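Local coordinates for protein apolipophorin-3b (Locusta migratoria, PDB 1AEP) that assists the loading of diacylglycerol into lipophorin and raises its lipid-carrying capacity by covering the expanding hydrophobic surface, serving lipid transport during insect flight, at residues A89-N93 with L94-L98. Residues are numbered along the deposited sequence; the frame is centred on the assembly and turned at random.
Sequences ATSLN and LQDQL
N93 caps the start of helix 94-121 by turning its side chain back over the first helical turn onto D96. With CG lying between the backbone N and the carbonyl carbon (chi1 68°), OD1 of N93 reaches N of D96 at 2.8 Å, an almost straight N-cap bond. The other end of the amide, ND2 of N93, gives a weak bond to OD2 of D96 at 3.0 Å, the amide and carboxylate planes lying 48° apart. The carbonyl O of N93 takes the N-H of Q97 at 3.0 Å. Put an alanine here and the backbone N-H of D96 would probably lose its capping acceptor, and the D96 carboxylate a weak partner. CB and OG of S91 lie against CB of D96. The side chain of Q97 sets out with CG anti to the backbone N and then bends at chi2 (48°), which turns its amide toward A89 and S91; NE2 of Q97 lies 3.3 Å from CA of A89 and bonds weakly to the carbonyl of A88. This loop follows helix 69-83, and its junction with helix 94-121 lies at the surface, where A89, Q97 and L98 all touch helix 36-63.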
loop_
_atom_site.group_PDB
_atom_site.type_symbol
_atom_site.label_atom_id
_atom_site.label_comp_id
_atom_site.label_asym_id
_atom_site.label_seq_id
_atom_site.Cartn_x
_atom_site.Cartn_y
_atom_site.Cartn_z
ATOM N N ALA A 89 6.391 9.702 -6.064
ATOM C CA ALA A 89 5.909 11.041 -6.286
ATOM C C ALA A 89 7.025 11.875 -6.861
ATOM O O ALA A 89 7.139 13.072 -6.634
ATOM C CB ALA A 89 5.440 11.633 -4.963
ATOM N N THR A 90 7.895 11.186 -7.594
ATOM C CA THR A 90 9.057 11.786 -8.204
ATOM C C THR A 90 8.860 12.364 -9.608
ATOM O O THR A 90 9.360 13.444 -9.879
ATOM C CB THR A 90 10.061 10.645 -8.117
ATOM O OG1 THR A 90 9.462 9.478 -8.657
ATOM C CG2 THR A 90 10.437 10.370 -6.641
ATOM N N SER A 91 8.181 11.622 -10.475
ATOM C CA SER A 91 7.989 12.105 -11.828
ATOM C C SER A 91 7.680 13.578 -11.918
ATOM O O SER A 91 7.052 14.108 -11.033
ATOM C CB SER A 91 7.368 11.203 -12.872
ATOM O OG SER A 91 8.444 10.830 -13.799
ATOM N N LEU A 92 8.193 14.224 -12.947
ATOM C CA LEU A 92 8.041 15.662 -13.180
ATOM C C LEU A 92 6.842 16.031 -14.025
ATOM O O LEU A 92 6.588 17.208 -14.244
ATOM C CB LEU A 92 9.306 16.375 -13.721
ATOM C CG LEU A 92 10.471 16.519 -12.749
ATOM C CD1 LEU A 92 9.971 16.561 -11.314
ATOM C CD2 LEU A 92 11.454 15.364 -12.957
ATOM N N ASN A 93 6.097 15.034 -14.489
ATOM C CA ASN A 93 4.922 15.295 -15.292
ATOM C C ASN A 93 3.754 14.405 -14.913
ATOM O O ASN A 93 3.919 13.294 -14.420
ATOM C CB ASN A 93 5.181 15.282 -16.808
ATOM C CG ASN A 93 5.531 13.883 -17.290
ATOM O OD1 ASN A 93 4.833 12.913 -16.958
ATOM N ND2 ASN A 93 6.592 13.746 -18.079
ATOM N N LEU A 94 2.563 14.911 -15.151
ATOM C CA LEU A 94 1.360 14.185 -14.882
ATOM C C LEU A 94 1.431 12.723 -15.330
ATOM O O LEU A 94 1.158 11.802 -14.565
ATOM C CB LEU A 94 0.250 14.945 -15.628
ATOM C CG LEU A 94 -1.176 14.578 -15.181
ATOM C CD1 LEU A 94 -1.276 14.893 -13.711
ATOM C CD2 LEU A 94 -2.246 15.375 -15.926
ATOM N N GLN A 95 1.799 12.507 -16.579
ATOM C CA GLN A 95 1.852 11.164 -17.115
ATOM C C GLN A 95 2.609 10.161 -16.272
ATOM O O GLN A 95 2.063 9.149 -15.865
ATOM C CB GLN A 95 2.362 11.221 -18.576
ATOM C CG GLN A 95 2.173 9.938 -19.405
ATOM C CD GLN A 95 3.046 9.871 -20.665
ATOM O OE1 GLN A 95 3.419 8.772 -21.142
ATOM N NE2 GLN A 95 3.376 11.040 -21.200
ATOM N N ASP A 96 3.895 10.444 -16.063
ATOM C CA ASP A 96 4.755 9.567 -15.321
ATOM C C ASP A 96 4.295 9.406 -13.902
ATOM O O ASP A 96 4.398 8.326 -13.329
ATOM C CB ASP A 96 6.231 9.905 -15.538
ATOM C CG ASP A 96 6.497 9.837 -17.016
ATOM O OD1 ASP A 96 6.019 8.973 -17.730
ATOM O OD2 ASP A 96 7.232 10.826 -17.474
ATOM N N GLN A 97 3.759 10.498 -13.368
ATOM C CA GLN A 97 3.223 10.558 -12.029
ATOM C C GLN A 97 2.102 9.569 -11.830
ATOM O O GLN A 97 1.974 8.911 -10.794
ATOM C CB GLN A 97 2.655 11.966 -11.839
ATOM C CG GLN A 97 2.432 12.259 -10.354
ATOM C CD GLN A 97 3.627 11.900 -9.490
ATOM O OE1 GLN A 97 4.799 12.169 -9.848
ATOM N NE2 GLN A 97 3.319 11.276 -8.358
ATOM N N LEU A 98 1.276 9.514 -12.849
ATOM C CA LEU A 98 0.131 8.664 -12.847
ATOM C C LEU A 98 0.541 7.221 -12.955
ATOM O O LEU A 98 0.003 6.357 -12.256
ATOM C CB LEU A 98 -0.780 9.021 -13.999
ATOM C CG LEU A 98 -2.197 9.286 -13.552
ATOM C CD1 LEU A 98 -2.616 10.596 -14.151
ATOM C CD2 LEU A 98 -3.109 8.215 -14.093
#